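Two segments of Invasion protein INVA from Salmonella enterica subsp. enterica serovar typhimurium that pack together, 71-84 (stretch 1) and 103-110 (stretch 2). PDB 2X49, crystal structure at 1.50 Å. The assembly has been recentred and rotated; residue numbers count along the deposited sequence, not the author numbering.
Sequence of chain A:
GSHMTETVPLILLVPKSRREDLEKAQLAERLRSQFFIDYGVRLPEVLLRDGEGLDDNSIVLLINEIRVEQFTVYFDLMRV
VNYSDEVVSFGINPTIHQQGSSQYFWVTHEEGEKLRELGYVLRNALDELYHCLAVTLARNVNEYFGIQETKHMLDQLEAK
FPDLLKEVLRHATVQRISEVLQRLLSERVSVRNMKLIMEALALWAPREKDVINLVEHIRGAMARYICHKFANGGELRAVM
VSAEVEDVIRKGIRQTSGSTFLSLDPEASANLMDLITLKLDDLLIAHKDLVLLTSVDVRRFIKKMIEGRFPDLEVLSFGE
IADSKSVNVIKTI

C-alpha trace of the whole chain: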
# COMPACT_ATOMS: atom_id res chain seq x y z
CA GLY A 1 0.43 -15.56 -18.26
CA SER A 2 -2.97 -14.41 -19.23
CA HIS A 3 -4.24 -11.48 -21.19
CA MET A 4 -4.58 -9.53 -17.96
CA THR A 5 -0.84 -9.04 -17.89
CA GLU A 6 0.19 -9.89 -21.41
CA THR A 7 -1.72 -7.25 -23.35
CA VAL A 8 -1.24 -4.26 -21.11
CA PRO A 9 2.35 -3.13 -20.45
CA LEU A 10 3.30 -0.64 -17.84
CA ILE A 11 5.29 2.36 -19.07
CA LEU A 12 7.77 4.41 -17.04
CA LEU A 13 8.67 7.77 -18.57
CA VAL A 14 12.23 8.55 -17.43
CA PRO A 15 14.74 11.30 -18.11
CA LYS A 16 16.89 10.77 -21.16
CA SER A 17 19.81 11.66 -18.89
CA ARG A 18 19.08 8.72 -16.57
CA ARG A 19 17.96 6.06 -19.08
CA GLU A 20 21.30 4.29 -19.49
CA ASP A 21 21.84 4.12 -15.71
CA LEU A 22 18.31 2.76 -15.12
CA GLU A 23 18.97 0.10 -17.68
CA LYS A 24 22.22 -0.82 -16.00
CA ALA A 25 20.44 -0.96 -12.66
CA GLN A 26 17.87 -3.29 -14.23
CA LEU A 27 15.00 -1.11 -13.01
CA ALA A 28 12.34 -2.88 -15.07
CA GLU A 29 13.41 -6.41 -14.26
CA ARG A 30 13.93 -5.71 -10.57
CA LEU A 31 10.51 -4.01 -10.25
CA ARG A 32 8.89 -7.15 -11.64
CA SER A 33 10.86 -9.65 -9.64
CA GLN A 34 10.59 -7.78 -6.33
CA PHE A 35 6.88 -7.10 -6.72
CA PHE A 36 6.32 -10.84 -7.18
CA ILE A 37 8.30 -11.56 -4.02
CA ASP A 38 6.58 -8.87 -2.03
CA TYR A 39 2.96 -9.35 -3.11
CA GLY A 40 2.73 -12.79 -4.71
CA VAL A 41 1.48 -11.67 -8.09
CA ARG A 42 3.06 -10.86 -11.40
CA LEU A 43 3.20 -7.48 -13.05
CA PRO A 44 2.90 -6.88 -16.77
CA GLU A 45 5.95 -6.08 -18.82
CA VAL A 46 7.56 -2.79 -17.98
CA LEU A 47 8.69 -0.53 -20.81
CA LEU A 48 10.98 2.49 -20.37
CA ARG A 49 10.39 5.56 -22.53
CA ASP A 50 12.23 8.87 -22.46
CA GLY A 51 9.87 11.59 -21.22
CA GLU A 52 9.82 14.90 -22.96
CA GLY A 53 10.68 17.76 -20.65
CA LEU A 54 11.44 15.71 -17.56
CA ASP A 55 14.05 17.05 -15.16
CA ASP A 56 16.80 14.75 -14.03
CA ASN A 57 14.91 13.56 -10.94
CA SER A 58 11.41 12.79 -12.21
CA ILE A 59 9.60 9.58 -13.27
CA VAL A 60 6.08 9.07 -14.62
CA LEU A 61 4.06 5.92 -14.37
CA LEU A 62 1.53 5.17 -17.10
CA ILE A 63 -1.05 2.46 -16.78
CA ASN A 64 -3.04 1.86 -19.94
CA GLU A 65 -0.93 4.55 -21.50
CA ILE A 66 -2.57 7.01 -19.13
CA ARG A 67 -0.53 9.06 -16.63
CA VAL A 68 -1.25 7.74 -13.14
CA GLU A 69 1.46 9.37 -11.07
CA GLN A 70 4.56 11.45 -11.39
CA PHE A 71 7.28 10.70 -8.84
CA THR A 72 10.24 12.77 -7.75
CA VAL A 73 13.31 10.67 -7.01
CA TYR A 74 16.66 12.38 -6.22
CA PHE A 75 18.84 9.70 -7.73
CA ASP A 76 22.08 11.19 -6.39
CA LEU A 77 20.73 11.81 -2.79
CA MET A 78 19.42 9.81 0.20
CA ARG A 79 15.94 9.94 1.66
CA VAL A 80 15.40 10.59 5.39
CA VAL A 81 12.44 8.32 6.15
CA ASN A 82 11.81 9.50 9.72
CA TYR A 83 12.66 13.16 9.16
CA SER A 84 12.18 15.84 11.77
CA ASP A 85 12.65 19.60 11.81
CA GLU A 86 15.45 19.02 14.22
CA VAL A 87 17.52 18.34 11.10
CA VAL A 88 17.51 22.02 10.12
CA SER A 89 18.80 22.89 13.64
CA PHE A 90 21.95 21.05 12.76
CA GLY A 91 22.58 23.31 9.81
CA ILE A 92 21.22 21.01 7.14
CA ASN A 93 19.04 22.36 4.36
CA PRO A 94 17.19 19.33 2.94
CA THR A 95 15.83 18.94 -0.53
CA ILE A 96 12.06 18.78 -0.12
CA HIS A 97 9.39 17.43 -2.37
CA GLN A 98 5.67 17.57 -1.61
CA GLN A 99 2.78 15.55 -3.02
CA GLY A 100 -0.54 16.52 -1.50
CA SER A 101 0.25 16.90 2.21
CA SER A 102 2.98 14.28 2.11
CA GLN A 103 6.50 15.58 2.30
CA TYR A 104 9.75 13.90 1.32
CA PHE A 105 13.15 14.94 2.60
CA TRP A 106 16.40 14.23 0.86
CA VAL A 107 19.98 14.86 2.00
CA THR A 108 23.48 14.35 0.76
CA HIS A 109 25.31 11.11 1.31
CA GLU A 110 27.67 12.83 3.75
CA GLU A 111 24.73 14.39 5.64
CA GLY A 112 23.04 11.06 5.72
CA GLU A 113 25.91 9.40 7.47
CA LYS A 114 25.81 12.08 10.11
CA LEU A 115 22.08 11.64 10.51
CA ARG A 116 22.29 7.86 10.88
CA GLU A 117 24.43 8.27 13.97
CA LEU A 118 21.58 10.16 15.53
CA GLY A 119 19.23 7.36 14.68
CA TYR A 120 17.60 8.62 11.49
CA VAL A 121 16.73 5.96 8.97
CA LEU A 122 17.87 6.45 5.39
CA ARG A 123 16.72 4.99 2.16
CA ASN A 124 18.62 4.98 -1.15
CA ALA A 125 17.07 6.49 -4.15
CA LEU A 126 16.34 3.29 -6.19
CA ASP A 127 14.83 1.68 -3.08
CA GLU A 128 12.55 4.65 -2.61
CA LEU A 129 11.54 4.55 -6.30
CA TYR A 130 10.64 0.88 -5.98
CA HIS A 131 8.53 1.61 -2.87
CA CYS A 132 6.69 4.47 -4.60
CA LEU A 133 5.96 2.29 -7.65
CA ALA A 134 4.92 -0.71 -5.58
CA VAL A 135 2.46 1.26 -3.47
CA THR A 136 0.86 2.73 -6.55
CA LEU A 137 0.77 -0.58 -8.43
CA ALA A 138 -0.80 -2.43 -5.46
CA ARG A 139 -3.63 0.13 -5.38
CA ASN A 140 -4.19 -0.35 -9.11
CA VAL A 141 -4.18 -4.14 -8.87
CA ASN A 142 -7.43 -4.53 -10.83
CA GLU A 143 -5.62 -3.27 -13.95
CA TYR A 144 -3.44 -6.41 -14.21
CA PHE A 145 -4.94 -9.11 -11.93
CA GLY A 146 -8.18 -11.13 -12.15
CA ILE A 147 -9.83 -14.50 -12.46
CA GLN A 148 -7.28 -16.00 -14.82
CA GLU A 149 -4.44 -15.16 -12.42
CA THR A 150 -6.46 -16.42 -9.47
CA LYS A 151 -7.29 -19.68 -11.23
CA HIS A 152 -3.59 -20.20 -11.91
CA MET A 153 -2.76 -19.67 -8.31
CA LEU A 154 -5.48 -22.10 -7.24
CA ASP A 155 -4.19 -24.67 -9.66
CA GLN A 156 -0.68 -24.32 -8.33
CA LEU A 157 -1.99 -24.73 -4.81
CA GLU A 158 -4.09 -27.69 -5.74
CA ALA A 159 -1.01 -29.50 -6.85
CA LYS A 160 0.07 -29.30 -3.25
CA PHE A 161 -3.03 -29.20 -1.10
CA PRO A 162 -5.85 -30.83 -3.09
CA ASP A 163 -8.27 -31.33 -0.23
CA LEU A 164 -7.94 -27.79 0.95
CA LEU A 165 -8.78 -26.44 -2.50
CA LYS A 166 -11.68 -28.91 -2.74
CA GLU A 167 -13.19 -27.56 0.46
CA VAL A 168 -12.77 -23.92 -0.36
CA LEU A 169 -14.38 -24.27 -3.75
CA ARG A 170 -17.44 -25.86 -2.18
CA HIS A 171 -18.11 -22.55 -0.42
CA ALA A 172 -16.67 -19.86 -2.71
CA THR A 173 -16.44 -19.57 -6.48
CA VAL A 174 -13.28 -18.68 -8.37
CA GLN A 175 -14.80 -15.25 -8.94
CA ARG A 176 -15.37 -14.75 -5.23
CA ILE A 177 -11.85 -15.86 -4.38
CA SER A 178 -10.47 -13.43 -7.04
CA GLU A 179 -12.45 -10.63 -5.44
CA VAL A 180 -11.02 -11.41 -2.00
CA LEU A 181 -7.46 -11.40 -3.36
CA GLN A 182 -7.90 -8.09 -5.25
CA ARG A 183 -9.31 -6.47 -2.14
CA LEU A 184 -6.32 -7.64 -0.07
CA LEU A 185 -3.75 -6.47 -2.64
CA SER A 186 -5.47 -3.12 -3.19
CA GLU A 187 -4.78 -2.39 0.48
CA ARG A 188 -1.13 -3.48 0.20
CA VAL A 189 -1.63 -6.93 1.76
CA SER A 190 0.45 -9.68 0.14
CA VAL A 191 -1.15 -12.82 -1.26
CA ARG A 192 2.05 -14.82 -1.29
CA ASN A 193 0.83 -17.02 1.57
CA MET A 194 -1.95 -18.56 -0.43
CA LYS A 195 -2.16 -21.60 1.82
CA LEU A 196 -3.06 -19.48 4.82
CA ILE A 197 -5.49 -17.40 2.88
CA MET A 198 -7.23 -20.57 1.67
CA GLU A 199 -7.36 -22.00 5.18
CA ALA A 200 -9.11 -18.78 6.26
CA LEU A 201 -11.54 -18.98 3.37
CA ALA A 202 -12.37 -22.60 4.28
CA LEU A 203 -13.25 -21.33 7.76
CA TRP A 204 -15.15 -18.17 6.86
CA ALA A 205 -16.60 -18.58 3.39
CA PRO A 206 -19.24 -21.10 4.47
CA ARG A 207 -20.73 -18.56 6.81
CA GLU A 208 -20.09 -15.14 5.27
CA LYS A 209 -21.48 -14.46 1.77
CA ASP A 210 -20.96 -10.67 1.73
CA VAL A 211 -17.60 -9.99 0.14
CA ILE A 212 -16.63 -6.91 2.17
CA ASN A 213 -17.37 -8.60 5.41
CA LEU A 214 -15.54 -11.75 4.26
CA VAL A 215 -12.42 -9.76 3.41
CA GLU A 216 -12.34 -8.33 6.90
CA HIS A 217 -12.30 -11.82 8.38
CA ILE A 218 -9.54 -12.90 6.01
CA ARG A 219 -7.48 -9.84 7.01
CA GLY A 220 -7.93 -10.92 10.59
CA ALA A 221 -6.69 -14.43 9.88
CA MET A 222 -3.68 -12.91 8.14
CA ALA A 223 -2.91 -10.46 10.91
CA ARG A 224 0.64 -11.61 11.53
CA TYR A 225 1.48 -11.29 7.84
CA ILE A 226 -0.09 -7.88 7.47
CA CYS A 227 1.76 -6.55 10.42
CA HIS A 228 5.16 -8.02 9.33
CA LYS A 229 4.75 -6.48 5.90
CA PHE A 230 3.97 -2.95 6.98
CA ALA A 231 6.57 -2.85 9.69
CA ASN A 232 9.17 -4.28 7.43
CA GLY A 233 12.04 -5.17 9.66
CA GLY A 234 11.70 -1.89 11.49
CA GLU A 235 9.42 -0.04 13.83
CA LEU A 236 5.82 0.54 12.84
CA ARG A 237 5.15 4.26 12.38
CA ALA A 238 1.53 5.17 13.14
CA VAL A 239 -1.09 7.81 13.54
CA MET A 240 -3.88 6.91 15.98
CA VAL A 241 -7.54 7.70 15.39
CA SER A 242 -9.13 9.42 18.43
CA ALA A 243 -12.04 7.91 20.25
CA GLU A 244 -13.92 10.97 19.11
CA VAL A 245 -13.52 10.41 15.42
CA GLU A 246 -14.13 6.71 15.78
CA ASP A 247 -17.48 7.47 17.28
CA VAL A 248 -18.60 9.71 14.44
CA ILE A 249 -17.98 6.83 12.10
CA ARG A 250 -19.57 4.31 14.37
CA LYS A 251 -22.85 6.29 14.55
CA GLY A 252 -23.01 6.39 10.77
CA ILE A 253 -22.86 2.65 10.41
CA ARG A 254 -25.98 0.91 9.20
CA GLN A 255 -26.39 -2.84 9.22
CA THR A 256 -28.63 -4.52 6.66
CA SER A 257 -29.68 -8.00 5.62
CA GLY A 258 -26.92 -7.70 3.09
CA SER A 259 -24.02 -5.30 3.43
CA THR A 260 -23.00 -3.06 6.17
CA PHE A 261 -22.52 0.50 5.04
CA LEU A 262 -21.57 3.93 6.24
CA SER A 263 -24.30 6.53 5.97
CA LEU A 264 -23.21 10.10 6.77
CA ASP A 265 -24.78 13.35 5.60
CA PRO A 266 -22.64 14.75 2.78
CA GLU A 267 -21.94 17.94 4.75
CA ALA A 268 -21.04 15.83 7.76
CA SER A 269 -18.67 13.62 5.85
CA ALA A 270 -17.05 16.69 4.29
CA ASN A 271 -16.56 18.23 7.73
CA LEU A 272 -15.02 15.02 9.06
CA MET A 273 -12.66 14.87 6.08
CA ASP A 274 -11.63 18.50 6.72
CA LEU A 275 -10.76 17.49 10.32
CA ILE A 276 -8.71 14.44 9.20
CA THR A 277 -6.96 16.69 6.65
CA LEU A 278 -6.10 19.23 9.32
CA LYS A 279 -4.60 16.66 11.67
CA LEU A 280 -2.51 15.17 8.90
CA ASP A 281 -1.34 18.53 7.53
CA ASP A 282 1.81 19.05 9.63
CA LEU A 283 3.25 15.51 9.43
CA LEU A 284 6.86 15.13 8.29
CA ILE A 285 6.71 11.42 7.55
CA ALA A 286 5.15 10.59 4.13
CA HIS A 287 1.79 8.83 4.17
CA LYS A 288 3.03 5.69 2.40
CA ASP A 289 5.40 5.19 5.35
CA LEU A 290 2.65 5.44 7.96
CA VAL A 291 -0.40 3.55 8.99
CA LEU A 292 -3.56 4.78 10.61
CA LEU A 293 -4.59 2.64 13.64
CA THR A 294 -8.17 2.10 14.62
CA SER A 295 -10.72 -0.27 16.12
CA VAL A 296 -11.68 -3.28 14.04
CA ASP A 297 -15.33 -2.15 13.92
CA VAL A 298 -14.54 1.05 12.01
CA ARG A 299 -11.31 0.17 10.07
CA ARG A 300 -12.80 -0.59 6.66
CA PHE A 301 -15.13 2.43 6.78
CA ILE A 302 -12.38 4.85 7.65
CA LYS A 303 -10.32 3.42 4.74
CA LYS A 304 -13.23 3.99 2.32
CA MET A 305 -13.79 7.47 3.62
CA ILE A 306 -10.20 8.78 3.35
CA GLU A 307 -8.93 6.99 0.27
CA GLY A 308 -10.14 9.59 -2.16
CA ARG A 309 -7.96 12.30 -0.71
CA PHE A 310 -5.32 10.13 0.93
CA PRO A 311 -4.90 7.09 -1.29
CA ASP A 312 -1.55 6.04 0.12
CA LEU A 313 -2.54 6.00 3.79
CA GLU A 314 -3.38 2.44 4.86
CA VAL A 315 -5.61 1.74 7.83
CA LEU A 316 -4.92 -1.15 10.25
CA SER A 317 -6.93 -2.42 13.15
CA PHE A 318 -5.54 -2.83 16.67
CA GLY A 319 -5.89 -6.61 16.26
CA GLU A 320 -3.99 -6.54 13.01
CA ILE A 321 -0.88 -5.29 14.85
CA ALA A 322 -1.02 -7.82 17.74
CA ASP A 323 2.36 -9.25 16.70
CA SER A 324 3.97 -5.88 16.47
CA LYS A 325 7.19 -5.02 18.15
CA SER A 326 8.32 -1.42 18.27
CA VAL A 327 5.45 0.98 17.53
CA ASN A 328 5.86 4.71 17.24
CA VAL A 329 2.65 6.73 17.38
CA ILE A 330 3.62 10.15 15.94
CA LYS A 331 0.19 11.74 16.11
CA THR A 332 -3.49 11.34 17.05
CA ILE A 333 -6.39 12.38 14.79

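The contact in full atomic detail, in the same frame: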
# COMPACT_ATOMS: atom_id res chain seq x y z
N PHE A 71 6.42 10.84 -10.02
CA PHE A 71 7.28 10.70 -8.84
C PHE A 71 8.52 11.57 -8.97
O PHE A 71 9.10 11.75 -10.02
CB PHE A 71 7.75 9.25 -8.66
CG PHE A 71 6.64 8.21 -8.62
CD1 PHE A 71 6.10 7.80 -7.40
CD2 PHE A 71 6.13 7.66 -9.76
CE1 PHE A 71 5.12 6.82 -7.30
CE2 PHE A 71 5.11 6.70 -9.69
CZ PHE A 71 4.57 6.31 -8.46
N THR A 72 8.94 12.09 -7.85
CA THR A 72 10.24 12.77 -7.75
C THR A 72 11.20 11.88 -6.95
O THR A 72 10.90 11.50 -5.84
CB THR A 72 10.04 14.09 -7.02
OG1 THR A 72 9.15 14.91 -7.80
CG2 THR A 72 11.36 14.80 -6.69
N VAL A 73 12.29 11.50 -7.59
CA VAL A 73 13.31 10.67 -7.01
C VAL A 73 14.64 11.37 -7.21
O VAL A 73 15.04 11.56 -8.35
CB VAL A 73 13.37 9.27 -7.70
CG1 VAL A 73 14.55 8.41 -7.16
CG2 VAL A 73 12.06 8.51 -7.55
N TYR A 74 15.30 11.75 -6.13
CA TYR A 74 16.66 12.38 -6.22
C TYR A 74 17.69 11.29 -6.24
O TYR A 74 18.24 10.88 -5.23
CB TYR A 74 16.88 13.47 -5.12
CG TYR A 74 16.06 14.71 -5.39
CD1 TYR A 74 16.55 15.73 -6.22
CD2 TYR A 74 14.79 14.90 -4.85
CE1 TYR A 74 15.82 16.79 -6.54
CE2 TYR A 74 14.05 15.98 -5.15
CZ TYR A 74 14.57 16.95 -5.97
OH TYR A 74 13.83 18.06 -6.32
N PHE A 75 17.99 10.87 -7.45
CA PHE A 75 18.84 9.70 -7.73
C PHE A 75 20.22 9.76 -7.07
O PHE A 75 20.80 8.73 -6.71
CB PHE A 75 19.03 9.45 -9.23
CG PHE A 75 17.77 9.00 -9.93
CD1 PHE A 75 17.32 7.72 -9.76
CD2 PHE A 75 17.01 9.89 -10.68
CE1 PHE A 75 16.14 7.30 -10.37
CE2 PHE A 75 15.81 9.48 -11.29
CZ PHE A 75 15.40 8.19 -11.14
N ASP A 76 20.71 10.97 -6.92
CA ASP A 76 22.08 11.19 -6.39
C ASP A 76 22.09 11.49 -4.87
O ASP A 76 23.15 11.73 -4.29
CB ASP A 76 22.78 12.32 -7.19
CG ASP A 76 22.77 12.06 -8.72
OD1 ASP A 76 22.87 10.90 -9.12
OD2 ASP A 76 22.62 13.04 -9.48
N LEU A 77 20.90 11.47 -4.25
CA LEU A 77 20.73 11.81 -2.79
C LEU A 77 20.15 10.59 -2.04
O LEU A 77 19.92 9.54 -2.62
CB LEU A 77 19.85 13.06 -2.58
CG LEU A 77 20.21 14.38 -3.31
CD1 LEU A 77 19.24 15.53 -3.06
CD2 LEU A 77 21.66 14.76 -2.88
N MET A 78 19.96 10.80 -0.74
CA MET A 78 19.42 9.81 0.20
C MET A 78 18.16 10.36 0.84
O MET A 78 18.11 11.49 1.29
CB MET A 78 20.44 9.51 1.30
CG MET A 78 21.69 8.90 0.82
SD MET A 78 21.48 7.24 0.18
CE MET A 78 21.21 6.34 1.73
N ARG A 79 17.16 9.51 0.98
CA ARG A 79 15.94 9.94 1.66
C ARG A 79 15.97 9.66 3.15
O ARG A 79 16.31 8.55 3.57
CB ARG A 79 14.73 9.26 1.05
CG ARG A 79 13.47 9.81 1.67
CD ARG A 79 12.14 9.20 1.22
NE ARG A 79 11.16 9.43 2.28
CZ ARG A 79 10.20 8.59 2.65
NH1 ARG A 79 10.05 7.42 2.04
NH2 ARG A 79 9.39 8.91 3.67
N VAL A 80 15.57 10.68 3.91
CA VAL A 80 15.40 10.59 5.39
C VAL A 80 13.97 10.19 5.67
O VAL A 80 13.04 10.98 5.65
CB VAL A 80 15.74 11.90 6.15
CG1 VAL A 80 15.84 11.62 7.70
CG2 VAL A 80 17.07 12.47 5.69
N VAL A 81 13.81 8.92 5.98
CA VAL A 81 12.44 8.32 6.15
C VAL A 81 11.69 8.89 7.34
O VAL A 81 10.53 9.25 7.24
CB VAL A 81 12.48 6.77 6.17
CG1 VAL A 81 11.08 6.13 6.40
CG2 VAL A 81 13.12 6.19 4.86
N ASN A 82 12.38 8.98 8.46
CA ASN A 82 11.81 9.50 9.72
C ASN A 82 12.32 10.90 10.04
O ASN A 82 12.69 11.24 11.16
CB ASN A 82 12.02 8.53 10.89
CG ASN A 82 13.49 8.31 11.23
OD1 ASN A 82 14.35 8.61 10.42
ND2 ASN A 82 13.77 7.77 12.41
N TYR A 83 12.27 11.73 9.02
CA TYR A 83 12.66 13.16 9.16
C TYR A 83 11.95 13.89 10.31
O TYR A 83 10.80 13.63 10.65
CB TYR A 83 12.35 13.91 7.87
CG TYR A 83 12.86 15.33 7.85
CD1 TYR A 83 14.17 15.62 7.52
CD2 TYR A 83 12.01 16.38 8.16
CE1 TYR A 83 14.65 16.93 7.53
CE2 TYR A 83 12.47 17.72 8.15
CZ TYR A 83 13.79 17.98 7.83
OH TYR A 83 14.21 19.31 7.83
N SER A 84 12.71 14.77 10.93
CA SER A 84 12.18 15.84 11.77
C SER A 84 12.93 17.15 11.59
O SER A 84 14.05 17.20 11.06
CB SER A 84 12.18 15.47 13.23
OG SER A 84 13.44 15.68 13.83
N GLN A 103 5.19 14.97 2.55
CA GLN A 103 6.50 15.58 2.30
C GLN A 103 7.59 14.54 2.33
O GLN A 103 7.54 13.54 3.07
CB GLN A 103 6.79 16.70 3.29
CG GLN A 103 6.13 18.08 3.01
CD GLN A 103 6.55 19.14 4.02
OE1 GLN A 103 7.55 19.95 3.66
NE2 GLN A 103 6.01 19.19 5.14
N TYR A 104 8.56 14.77 1.46
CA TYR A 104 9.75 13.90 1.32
C TYR A 104 11.01 14.72 1.43
O TYR A 104 11.15 15.73 0.78
CB TYR A 104 9.72 13.18 -0.03
CG TYR A 104 8.46 12.40 -0.25
CD1 TYR A 104 8.39 11.07 0.05
CD2 TYR A 104 7.33 13.01 -0.79
CE1 TYR A 104 7.23 10.37 -0.14
CE2 TYR A 104 6.15 12.31 -0.97
CZ TYR A 104 6.13 10.98 -0.67
OH TYR A 104 5.03 10.16 -0.83
N PHE A 105 11.94 14.22 2.24
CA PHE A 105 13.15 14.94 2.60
C PHE A 105 14.37 14.15 2.17
O PHE A 105 14.56 12.98 2.51
CB PHE A 105 13.16 15.20 4.11
CG PHE A 105 12.04 16.10 4.57
CD1 PHE A 105 12.19 17.47 4.60
CD2 PHE A 105 10.82 15.56 4.94
CE1 PHE A 105 11.13 18.29 4.98
CE2 PHE A 105 9.77 16.38 5.35
CZ PHE A 105 9.91 17.72 5.34
N TRP A 106 15.19 14.84 1.42
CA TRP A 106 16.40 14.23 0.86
C TRP A 106 17.64 15.05 1.31
O TRP A 106 17.65 16.30 1.35
CB TRP A 106 16.35 14.18 -0.67
CG TRP A 106 15.18 13.41 -1.28
CD1 TRP A 106 13.86 13.86 -1.38
CD2 TRP A 106 15.22 12.14 -1.86
NE1 TRP A 106 13.14 12.92 -2.01
CE2 TRP A 106 13.92 11.83 -2.31
CE3 TRP A 106 16.24 11.21 -2.08
CZ2 TRP A 106 13.61 10.63 -2.96
CZ3 TRP A 106 15.94 10.04 -2.70
CH2 TRP A 106 14.63 9.73 -3.16
N VAL A 107 18.71 14.29 1.57
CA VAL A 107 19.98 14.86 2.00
C VAL A 107 21.15 14.25 1.21
O VAL A 107 21.04 13.23 0.53
CB VAL A 107 20.22 14.70 3.52
CG1 VAL A 107 19.12 15.39 4.32
CG2 VAL A 107 20.34 13.26 3.89
N THR A 108 22.28 14.90 1.36
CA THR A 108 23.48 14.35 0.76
C THR A 108 23.90 13.07 1.44
O THR A 108 23.55 12.78 2.59
CB THR A 108 24.68 15.36 0.74
OG1 THR A 108 25.14 15.59 2.09
CG2 THR A 108 24.30 16.68 0.04
N HIS A 109 24.78 12.35 0.76
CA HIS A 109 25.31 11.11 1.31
C HIS A 109 26.07 11.38 2.62
O HIS A 109 25.91 10.67 3.64
CB HIS A 109 26.19 10.35 0.31
CG HIS A 109 25.41 9.69 -0.79
ND1 HIS A 109 25.25 8.32 -0.87
CD2 HIS A 109 24.74 10.20 -1.84
CE1 HIS A 109 24.53 8.02 -1.94
NE2 HIS A 109 24.20 9.14 -2.55
N GLU A 110 26.85 12.45 2.58
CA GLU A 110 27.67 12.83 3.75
C GLU A 110 26.76 13.20 4.93
O GLU A 110 26.98 12.79 6.09
CB GLU A 110 28.66 13.96 3.41
CG GLU A 110 29.56 14.37 4.57
CD GLU A 110 30.57 15.44 4.18
OE1 GLU A 110 30.60 15.86 3.00
OE2 GLU A 110 31.36 15.87 5.04
O HOH W 1 10.48 12.60 -3.21
O HOH W 2 21.85 8.28 -4.44
O HOH W 3 11.41 11.83 3.80
O HOH W 4 8.87 12.14 4.83

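Stretch 2 begins as a strand, 103-107, which pairs antiparallel, though skewed at 131°, with the short strand 78-80; together the two stretches bury 880 Å² of surface. Gln-103, at its start, contributes mainly a backbone carbonyl: a water donates to Gln-103 O and is weakly bonded by Arg-79 NH2. Tyr-104 turns the edge of its ring to a face of the Arg-79 guanidinium, Tyr-104 CD1 lying 3.9 Å from Arg-79 NE.

Phe-105 joins the strands through its carbonyl, which accepts a hydrogen bond from Val-80 N (Val-80 N to Phe-105 O, 2.9 Å). Its own N donates to a water that also accepts from Arg-79 NE and donates to Val-80 O, so one solvent molecule links the two backbones here. The Phe-105 ring forms an offset stack with Tyr-83, the planes only 4° apart and the ring centroids 3.7 Å.

Trp-106 is the centrepiece, with 163 Å² covered. It pairs with Arg-79 at a non-hydrogen-bonded position, where the close backbones let Trp-106 CA approach Met-78 O at 3.3 Å. Its broad indole is sandwiched: Arg-79 CB packs over one face, while Tyr-74 packs CB and a ring edge against the other. Leu-77 CD1 touches Trp-106 CB at 4.0 Å. The indole nitrogen is not wasted, since a water bridges Trp-106 NE1 to Thr-72 O.

Val-107 and Met-78 form the hydrogen-bonded pair, Met-78 N to Val-107 O and Val-107 N to Met-78 O both 2.9 Å. The compact, branched Val-107 sets CG2 3.8 Å from Val-80 CG2. Thr-108 precedes the helix, its short side chain placing the hydroxyl within reach of a backbone N just past the stretch. Finally, His-109 offers both a ring face, which receives Met-78 CG, and a polar NE2, which donates to a water shared with Phe-75 O and Leu-77 O.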